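Local coordinates for protein coronin (Toxoplasma gondii, PDB 4OZU) that probably binds actin filaments as a member of the coronin family, its WD40 beta-propeller domain being the part present here, at residues Ala6-Pro10 with Ala361-Pro366; His213-Cys219 with Thr237-Gln243; Ser268-Tyr272 with Val284-Asp289; Thr278-Leu282 with Tyr294-His298. All coordinates share one frame; numbering follows the deposited sequence. Where two conformers were deposited one is given.

Contact 1 of 4, residues Ala6-Pro10 with Ala361-Pro366; sequences AVDVP and ADLYPP
Val7 and Pro365 bring their CA atoms to 4.7 Å where the extended N-terminal segment Ala6-Pro10 runs past the short 3-10 turn 361-363 and the two prolines after it, and no direct hydrogen bond links the two backbones. Val7 carries much of the packing. Its CG1, set anti to the backbone N (chi1 174°), is directed at the carbonyls of the turn and comes 3.5 Å from Ala361 O, while CG2 also packs near Ala361 O. The two proline rings reach toward each other, Pro10 CD standing 3.8 Å from Pro365 CG. The Pro10 ring also lies against the turn, CB 3.4 Å from Asp362 O and near Leu363 CD2. Pro365 CB approaches Val7 O at 3.4 Å. One water supplies the polar link, donating to both Asp8 O and Asp362 O at 2.6 Å each, so two carbonyls that cannot bond each other share a donor. Asp362 turns its carboxylate to a salt bridge with Arg353, and Tyr364 OH bonds Glu331 O. The pair thus joins the loop before strand 16-25 to the loop between strands 343-350 and 367-368.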
# COMPACT_ATOMS: atom_id res chain seq x y z
N ALA A 6 16.18 -16.04 -15.95
CA ALA A 6 15.49 -15.21 -14.96
C ALA A 6 15.34 -15.99 -13.65
O ALA A 6 15.08 -17.19 -13.67
CB ALA A 6 14.13 -14.77 -15.47
N VAL A 7 15.52 -15.31 -12.53
CA VAL A 7 15.39 -15.94 -11.22
C VAL A 7 13.92 -16.20 -10.91
O VAL A 7 13.09 -15.30 -11.00
CB VAL A 7 16.02 -15.07 -10.12
CG1 VAL A 7 15.75 -15.65 -8.74
CG2 VAL A 7 17.51 -14.92 -10.36
N ASP A 8 13.60 -17.44 -10.53
CA ASP A 8 12.22 -17.82 -10.24
C ASP A 8 11.84 -17.42 -8.81
O ASP A 8 12.71 -17.11 -7.99
CB ASP A 8 12.02 -19.32 -10.45
CG ASP A 8 10.56 -19.74 -10.49
OD1 ASP A 8 9.69 -18.85 -10.65
OD2 ASP A 8 10.29 -20.95 -10.37
N VAL A 9 10.54 -17.41 -8.53
CA VAL A 9 10.06 -17.02 -7.21
C VAL A 9 10.54 -18.02 -6.15
O VAL A 9 10.28 -19.21 -6.26
CB VAL A 9 8.52 -16.92 -7.17
CG1 VAL A 9 8.02 -16.58 -5.77
CG2 VAL A 9 8.02 -15.88 -8.17
N PRO A 10 11.25 -17.53 -5.11
CA PRO A 10 11.78 -18.45 -4.11
C PRO A 10 10.74 -18.94 -3.11
O PRO A 10 9.81 -18.21 -2.78
CB PRO A 10 12.84 -17.61 -3.39
CG PRO A 10 12.33 -16.22 -3.50
CD PRO A 10 11.62 -16.13 -4.83
N ALA A 361 21.31 -14.52 -4.83
CA ALA A 361 20.63 -14.23 -6.09
C ALA A 361 19.23 -14.84 -6.14
O ALA A 361 18.32 -14.26 -6.73
CB ALA A 361 21.45 -14.74 -7.26
N ASP A 362 19.06 -16.00 -5.52
CA ASP A 362 17.81 -16.73 -5.64
C ASP A 362 16.65 -16.03 -4.95
O ASP A 362 15.50 -16.42 -5.13
CB ASP A 362 17.97 -18.15 -5.08
CG ASP A 362 18.22 -18.15 -3.58
OD1 ASP A 362 19.11 -17.40 -3.12
OD2 ASP A 362 17.53 -18.90 -2.87
N LEU A 363 16.94 -15.01 -4.15
CA LEU A 363 15.89 -14.33 -3.39
C LEU A 363 15.29 -13.14 -4.14
O LEU A 363 14.32 -12.54 -3.67
CB LEU A 363 16.44 -13.85 -2.04
CG LEU A 363 16.83 -14.94 -1.05
CD1 LEU A 363 17.42 -14.30 0.18
CD2 LEU A 363 15.63 -15.82 -0.66
N TYR A 364 15.86 -12.80 -5.29
CA TYR A 364 15.49 -11.58 -6.00
C TYR A 364 15.11 -11.81 -7.45
O TYR A 364 15.92 -11.61 -8.36
CB TYR A 364 16.63 -10.57 -5.90
CG TYR A 364 16.92 -10.22 -4.47
CD1 TYR A 364 16.10 -9.35 -3.77
CD2 TYR A 364 17.99 -10.78 -3.80
CE1 TYR A 364 16.35 -9.04 -2.45
CE2 TYR A 364 18.25 -10.48 -2.49
CZ TYR A 364 17.43 -9.61 -1.81
OH TYR A 364 17.69 -9.31 -0.50
N PRO A 365 13.85 -12.23 -7.69
CA PRO A 365 13.33 -12.25 -9.06
C PRO A 365 13.21 -10.84 -9.61
O PRO A 365 13.31 -9.88 -8.85
CB PRO A 365 11.95 -12.91 -8.91
CG PRO A 365 11.95 -13.55 -7.55
CD PRO A 365 12.87 -12.72 -6.71
N PRO A 366 12.97 -10.71 -10.92
CA PRO A 366 12.77 -9.39 -11.53
C PRO A 366 11.69 -8.60 -10.81
O PRO A 366 10.55 -9.06 -10.68
CB PRO A 366 12.37 -9.73 -12.97
CG PRO A 366 12.96 -11.09 -13.21
CD PRO A 366 12.85 -11.80 -11.91
O HOH W 1 14.83 -18.22 -6.91

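Contact 2 of 4, residues His213-Cys219 with Thr237-Gln243; sequences HDGSKAC and TGFGKMQ
Phe239 O receives the amide of Gly215 at 2.7 Å, the direct hydrogen bond between the two segments; the donor stands 44° out of the carbonyl plane, and so approaches from above it. A water extends the link, accepting from Phe239 N at 2.7 Å and donating to Lys217 O. The Phe239 ring is covered on one face by Lys217, whose CB sits 3.7 Å from the ring centroid and 21° off the normal, a CH-pi contact. From there the lysine chain crosses the ring obliquely, CE ending 3.9 Å from Phe239 CE2, and NZ goes on to Ser268 O. Ala218 O lies at the ring edge, in its plane. Between blades of the propeller, the 213-219 loop leads from strand 205-211 into strand 220-223 and here folds over the end of strand 233-239, where a type I turn from Gly240 to Gln243 begins the return into strand 245-251. At the strand end Gly238 CA rests over the face of the His213 imidazole, 3.9 Å from its centroid. That ring is fixed at both nitrogens, ND1 by Glu246 and NE2 by Thr236.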
# COMPACT_ATOMS: atom_id res chain seq x y z
N HIS A 213 -16.71 -11.15 4.74
CA HIS A 213 -16.63 -11.54 6.15
C HIS A 213 -17.91 -11.13 6.88
O HIS A 213 -18.55 -10.15 6.51
CB HIS A 213 -15.39 -10.92 6.80
CG HIS A 213 -14.11 -11.35 6.15
ND1 HIS A 213 -13.48 -12.53 6.46
CD2 HIS A 213 -13.36 -10.76 5.19
CE1 HIS A 213 -12.39 -12.66 5.72
NE2 HIS A 213 -12.29 -11.59 4.94
N ASP A 214 -18.28 -11.89 7.90
CA ASP A 214 -19.62 -11.79 8.48
C ASP A 214 -19.68 -10.93 9.74
O ASP A 214 -20.77 -10.56 10.19
CB ASP A 214 -20.18 -13.18 8.79
CG ASP A 214 -20.37 -14.02 7.54
OD1 ASP A 214 -20.55 -13.44 6.45
OD2 ASP A 214 -20.32 -15.26 7.64
N GLY A 215 -18.52 -10.63 10.32
CA GLY A 215 -18.45 -9.76 11.48
C GLY A 215 -18.74 -8.32 11.10
O GLY A 215 -18.95 -8.02 9.92
N SER A 216 -18.76 -7.42 12.08
CA SER A 216 -19.19 -6.04 11.85
C SER A 216 -18.04 -5.10 11.49
O SER A 216 -18.21 -4.19 10.69
CB SER A 216 -19.91 -5.50 13.09
OG SER A 216 -21.06 -6.27 13.38
N LYS A 217 -16.87 -5.32 12.09
CA LYS A 217 -15.76 -4.39 11.91
C LYS A 217 -15.18 -4.45 10.50
O LYS A 217 -15.61 -5.25 9.67
CB LYS A 217 -14.67 -4.66 12.95
CG LYS A 217 -15.09 -4.25 14.37
CD LYS A 217 -13.90 -4.19 15.32
CE LYS A 217 -13.97 -5.28 16.38
NZ LYS A 217 -12.93 -5.09 17.43
N ALA A 218 -14.20 -3.59 10.23
CA ALA A 218 -13.79 -3.28 8.86
C ALA A 218 -13.00 -4.39 8.17
O ALA A 218 -12.02 -4.91 8.72
CB ALA A 218 -12.97 -2.00 8.85
N CYS A 219 -13.44 -4.71 6.95
CA CYS A 219 -12.70 -5.60 6.05
C CYS A 219 -11.72 -4.79 5.21
O CYS A 219 -11.98 -3.63 4.89
CB CYS A 219 -13.66 -6.36 5.13
SG CYS A 219 -14.94 -7.28 6.00
N THR A 237 -8.90 -9.40 4.66
CA THR A 237 -8.95 -9.58 6.11
C THR A 237 -10.27 -9.05 6.60
O THR A 237 -10.86 -8.18 5.97
CB THR A 237 -7.84 -8.82 6.84
OG1 THR A 237 -8.05 -7.41 6.69
CG2 THR A 237 -6.47 -9.19 6.31
N GLY A 238 -10.72 -9.56 7.73
CA GLY A 238 -11.97 -9.10 8.29
C GLY A 238 -12.26 -9.82 9.58
O GLY A 238 -11.35 -10.36 10.22
N PHE A 239 -13.53 -9.83 9.95
CA PHE A 239 -13.93 -10.40 11.22
C PHE A 239 -15.03 -11.44 11.01
O PHE A 239 -15.92 -11.26 10.17
CB PHE A 239 -14.40 -9.29 12.17
CG PHE A 239 -13.31 -8.33 12.54
CD1 PHE A 239 -12.87 -7.37 11.64
CD2 PHE A 239 -12.71 -8.39 13.79
CE1 PHE A 239 -11.86 -6.48 11.98
CE2 PHE A 239 -11.70 -7.50 14.14
CZ PHE A 239 -11.28 -6.54 13.23
N GLY A 240 -14.95 -12.53 11.77
CA GLY A 240 -15.97 -13.55 11.73
C GLY A 240 -17.18 -13.15 12.56
O GLY A 240 -17.19 -12.08 13.18
N LYS A 241 -18.19 -14.02 12.58
CA LYS A 241 -19.43 -13.76 13.30
C LYS A 241 -19.18 -13.54 14.79
O LYS A 241 -19.95 -12.85 15.47
CB LYS A 241 -20.42 -14.91 13.11
CG LYS A 241 -21.86 -14.47 12.88
CD LYS A 241 -22.52 -15.27 11.76
CE LYS A 241 -22.75 -16.72 12.16
NZ LYS A 241 -23.35 -17.51 11.05
N MET A 242 -18.10 -14.13 15.30
CA MET A 242 -17.73 -13.99 16.71
C MET A 242 -16.66 -12.92 16.89
O MET A 242 -16.01 -12.85 17.93
CB MET A 242 -17.25 -15.33 17.25
CG MET A 242 -18.33 -16.40 17.21
SD MET A 242 -17.89 -17.93 18.07
CE MET A 242 -16.47 -18.46 17.12
N GLN A 243 -16.50 -12.08 15.87
CA GLN A 243 -15.56 -10.95 15.89
C GLN A 243 -14.10 -11.37 16.01
O GLN A 243 -13.25 -10.57 16.41
CB GLN A 243 -15.92 -9.98 17.02
CG GLN A 243 -17.29 -9.35 16.86
CD GLN A 243 -17.34 -8.32 15.74
OE1 GLN A 243 -16.35 -8.12 15.03
NE2 GLN A 243 -18.48 -7.67 15.58
O HOH W 2 -20.24 -17.13 9.56
O HOH W 3 -15.24 -8.00 8.87
O HOH W 4 -12.71 -8.04 17.66
O HOH W 5 -9.51 -6.39 8.80

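Contact 3 of 4, residues Ser268-Tyr272 with Val284-Asp289; sequences SSPLY and VCGKGD
Ser269 faces the turn after strand 281-286, and its side chain can be followed atom by atom. CB passes 3.2 Å from Lys287 O, and OG, set anti to the serine carbonyl carbon (chi1 -67°), donates to that same oxygen at 2.6 Å. The C=O...OG angle of 159° and a 20° tilt from the carbonyl plane make this a nearly head-on approach. The hydroxyl therefore ties the loop before strand 271-275 to the type II turn Gly286-Asp289, which is closed by its own bond from Asp289 N to Gly286 O. A water bridges Pro270 O and Lys287 N. Further in, Tyr272 and Cys285 form an antiparallel hydrogen-bonded pair: Tyr272 N to Cys285 O is 2.7 Å and Cys285 N to Tyr272 O is 2.9 Å. Cys285 O sits at the edge of the Tyr272 ring, in its plane, while Lys287 CD lies 3.9 Å from Tyr272 CE2 as the two side chains cross. Leu271 CD2 packs on the backbone at Gly286 N, 3.5 Å away. Asp289 salt-bridges Arg245, and a Cys285-Cys292 disulfide has been seen in this protein (Cys285 has two conformers here). Two adjacent antiparallel strands of one four-stranded blade, as in WD40 propellers, meet here.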
# COMPACT_ATOMS: atom_id res chain seq x y z
N SER A 268 -8.32 -6.90 17.84
CA SER A 268 -9.43 -5.96 17.70
C SER A 268 -9.28 -5.03 16.51
O SER A 268 -10.27 -4.55 15.95
CB SER A 268 -9.58 -5.13 18.98
OG SER A 268 -8.38 -4.43 19.26
N SER A 269 -8.04 -4.77 16.11
CA SER A 269 -7.76 -3.84 15.02
C SER A 269 -7.99 -4.47 13.65
O SER A 269 -7.59 -5.61 13.42
CB SER A 269 -6.32 -3.34 15.10
OG SER A 269 -6.12 -2.53 16.25
N PRO A 270 -8.62 -3.72 12.73
CA PRO A 270 -8.61 -4.20 11.35
C PRO A 270 -7.19 -4.42 10.86
O PRO A 270 -6.27 -3.70 11.27
CB PRO A 270 -9.30 -3.08 10.57
CG PRO A 270 -10.19 -2.42 11.57
CD PRO A 270 -9.47 -2.52 12.89
N LEU A 271 -7.01 -5.45 10.04
CA LEU A 271 -5.69 -5.81 9.54
C LEU A 271 -5.49 -5.33 8.10
O LEU A 271 -6.29 -5.63 7.22
CB LEU A 271 -5.49 -7.32 9.62
CG LEU A 271 -5.35 -7.89 11.03
CD1 LEU A 271 -5.47 -9.40 11.02
CD2 LEU A 271 -4.05 -7.46 11.68
N TYR A 272 -4.43 -4.57 7.90
CA TYR A 272 -4.00 -4.14 6.58
C TYR A 272 -3.11 -5.21 5.97
O TYR A 272 -2.05 -5.52 6.53
CB TYR A 272 -3.25 -2.81 6.65
CG TYR A 272 -4.17 -1.66 7.00
CD1 TYR A 272 -4.84 -0.96 6.00
CD2 TYR A 272 -4.39 -1.30 8.32
CE1 TYR A 272 -5.69 0.07 6.31
CE2 TYR A 272 -5.25 -0.26 8.64
CZ TYR A 272 -5.90 0.42 7.63
OH TYR A 272 -6.75 1.44 7.92
N VAL A 284 0.29 -8.95 7.41
CA VAL A 284 -0.96 -8.41 7.92
C VAL A 284 -0.66 -7.61 9.18
O VAL A 284 -0.16 -8.14 10.17
CB VAL A 284 -2.01 -9.53 8.20
CG1 VAL A 284 -2.44 -10.16 6.88
CG2 VAL A 284 -1.46 -10.60 9.14
N CYS A 285 -0.99 -6.32 9.11
CA CYS A 285 -0.61 -5.36 10.13
C CYS A 285 -1.82 -4.61 10.65
O CYS A 285 -2.60 -4.05 9.87
CB CYS A 285 0.40 -4.36 9.54
SG CYS A 285 1.72 -5.15 8.59
N GLY A 286 -1.99 -4.60 11.97
CA GLY A 286 -3.06 -3.84 12.60
C GLY A 286 -2.53 -2.62 13.33
O GLY A 286 -1.64 -2.73 14.17
N LYS A 287 -3.08 -1.45 13.01
CA LYS A 287 -2.74 -0.25 13.77
C LYS A 287 -3.17 -0.43 15.21
O LYS A 287 -4.29 -0.86 15.49
CB LYS A 287 -3.42 0.98 13.17
CG LYS A 287 -2.99 1.30 11.75
CD LYS A 287 -3.87 2.38 11.16
CE LYS A 287 -3.04 3.50 10.56
NZ LYS A 287 -3.88 4.64 10.11
N GLY A 288 -2.27 -0.12 16.14
CA GLY A 288 -2.52 -0.30 17.55
C GLY A 288 -1.98 -1.62 18.08
O GLY A 288 -1.79 -1.77 19.29
N ASP A 289 -1.72 -2.57 17.18
CA ASP A 289 -1.10 -3.84 17.55
C ASP A 289 0.39 -3.63 17.75
O ASP A 289 0.99 -2.79 17.09
CB ASP A 289 -1.33 -4.92 16.48
CG ASP A 289 -2.78 -5.36 16.38
OD1 ASP A 289 -3.58 -5.03 17.29
OD2 ASP A 289 -3.12 -6.07 15.41
O HOH W 6 -5.82 -1.04 11.94

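Contact 4 of 4, residues Thr278-Leu282 with Tyr294-His298; sequences TTGML and YYQYH
Leu282 and Tyr295 form an antiparallel hydrogen-bonded pair: Leu282 N reaches Tyr295 O at 2.7 Å and Tyr295 N reaches Leu282 O at 2.9 Å. Beyond the non-hydrogen-bonded pair Met281-Gln296 the series continues with Tyr297 N to Gly280 O at 2.7 Å, the N-H...O angle being 169°. The methionine chain, bent at both chi2 and chi3, curls back so that CE comes 3.2 Å from Tyr295 O and 3.8 Å from Tyr294 CD2, with SD resting on Gln296 CB. Gln296, extended with CG anti to its own N (chi1 -168°), carries NE2 to Thr279 O at 2.8 Å; the acceptor lies close to its amide plane. That oxygen also takes a water hydrogen, and the same water donates to Tyr297 O and meets His298 ND1 in the plane of its ring. In the second shell OE1 accepts from Ile12 N, while NE2 also donates to Pro10 O. An ST turn at Thr279, whose OG1 accepts from Met281 N, precedes the strand. Strands 281-286 and 291-298 are the middle pair of a four-stranded blade, with strand 301-309 beyond and side chains of strands 233-239 and 245-251 packing across from the neighbouring blade.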
# COMPACT_ATOMS: atom_id res chain seq x y z
N THR A 278 6.48 -10.01 -5.66
CA THR A 278 7.68 -10.59 -6.26
C THR A 278 8.11 -11.89 -5.58
O THR A 278 8.60 -12.81 -6.24
CB THR A 278 8.85 -9.58 -6.21
OG1 THR A 278 8.38 -8.28 -6.58
CG2 THR A 278 9.96 -10.01 -7.17
N THR A 279 7.91 -11.98 -4.26
CA THR A 279 8.25 -13.19 -3.50
C THR A 279 7.03 -13.94 -2.99
O THR A 279 7.13 -15.12 -2.65
CB THR A 279 9.14 -12.88 -2.28
OG1 THR A 279 8.39 -12.10 -1.34
CG2 THR A 279 10.41 -12.14 -2.68
N GLY A 280 5.89 -13.27 -2.92
CA GLY A 280 4.69 -13.86 -2.36
C GLY A 280 4.52 -13.64 -0.86
O GLY A 280 3.57 -14.15 -0.27
N MET A 281 5.42 -12.89 -0.24
CA MET A 281 5.26 -12.57 1.17
C MET A 281 4.03 -11.70 1.36
O MET A 281 3.77 -10.77 0.59
CB MET A 281 6.48 -11.85 1.75
CG MET A 281 7.75 -12.68 1.86
SD MET A 281 7.55 -14.30 2.63
CE MET A 281 6.80 -13.88 4.20
N LEU A 282 3.26 -12.03 2.39
CA LEU A 282 2.01 -11.35 2.67
C LEU A 282 1.98 -10.96 4.14
O LEU A 282 1.92 -11.83 5.02
CB LEU A 282 0.82 -12.25 2.32
CG LEU A 282 -0.60 -11.68 2.38
CD1 LEU A 282 -0.75 -10.42 1.53
CD2 LEU A 282 -1.59 -12.72 1.93
N TYR A 294 3.30 -12.62 9.23
CA TYR A 294 3.38 -12.75 7.79
C TYR A 294 3.36 -14.19 7.33
O TYR A 294 3.69 -15.13 8.07
CB TYR A 294 4.63 -12.04 7.26
CG TYR A 294 5.85 -12.15 8.14
CD1 TYR A 294 6.05 -11.26 9.19
CD2 TYR A 294 6.83 -13.11 7.90
CE1 TYR A 294 7.18 -11.34 9.99
CE2 TYR A 294 7.95 -13.20 8.69
CZ TYR A 294 8.12 -12.31 9.73
OH TYR A 294 9.25 -12.40 10.53
N TYR A 295 2.95 -14.32 6.07
CA TYR A 295 2.70 -15.58 5.39
C TYR A 295 3.41 -15.53 4.06
O TYR A 295 3.72 -14.44 3.58
CB TYR A 295 1.20 -15.78 5.16
CG TYR A 295 0.34 -15.69 6.40
CD1 TYR A 295 -0.02 -14.46 6.94
CD2 TYR A 295 -0.11 -16.84 7.03
CE1 TYR A 295 -0.81 -14.39 8.07
CE2 TYR A 295 -0.90 -16.78 8.16
CZ TYR A 295 -1.24 -15.55 8.68
OH TYR A 295 -2.03 -15.50 9.81
N GLN A 296 3.63 -16.68 3.44
CA GLN A 296 3.99 -16.69 2.02
C GLN A 296 2.90 -17.34 1.21
O GLN A 296 2.47 -18.45 1.51
CB GLN A 296 5.31 -17.41 1.75
CG GLN A 296 5.77 -17.14 0.33
CD GLN A 296 6.99 -17.92 -0.09
OE1 GLN A 296 7.22 -19.04 0.37
NE2 GLN A 296 7.78 -17.34 -0.99
N TYR A 297 2.48 -16.63 0.17
CA TYR A 297 1.59 -17.17 -0.85
C TYR A 297 2.48 -17.74 -1.94
O TYR A 297 3.14 -16.99 -2.65
CB TYR A 297 0.66 -16.09 -1.37
CG TYR A 297 -0.46 -16.54 -2.29
CD1 TYR A 297 -1.22 -17.66 -2.00
CD2 TYR A 297 -0.78 -15.80 -3.42
CE1 TYR A 297 -2.26 -18.05 -2.84
CE2 TYR A 297 -1.80 -16.19 -4.26
CZ TYR A 297 -2.54 -17.30 -3.96
OH TYR A 297 -3.56 -17.67 -4.80
N HIS A 298 2.52 -19.06 -2.05
CA HIS A 298 3.44 -19.74 -2.94
C HIS A 298 2.78 -20.98 -3.50
O HIS A 298 2.20 -21.77 -2.75
CB HIS A 298 4.73 -20.11 -2.20
CG HIS A 298 5.81 -20.65 -3.09
ND1 HIS A 298 6.65 -19.84 -3.81
CD2 HIS A 298 6.18 -21.93 -3.36
CE1 HIS A 298 7.50 -20.59 -4.49
NE2 HIS A 298 7.24 -21.86 -4.23
O HOH W 7 5.74 -17.15 -3.56

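Along the chain, contact 1 spans nearly everything, its segments lying at the two ends and the other three falling between them; contact 2 closes before contact 3 opens, and contacts 3 and 4 interleave. Contacts 3 and 4 share strand 281-286 and one blade, with centres about 18 Å apart. Contact 2, centred about 13 Å from contact 3, belongs to the preceding blade and touches it directly through Thr237 OG1 and Leu271 O at 2.6 Å. Contact 1 lies about 13 Å from contact 4 between centres and touches it. Contacts 1 and 2 are about 36 Å apart between centres and do not touch; the N-terminal segment packs beside the blade of contacts 3 and 4.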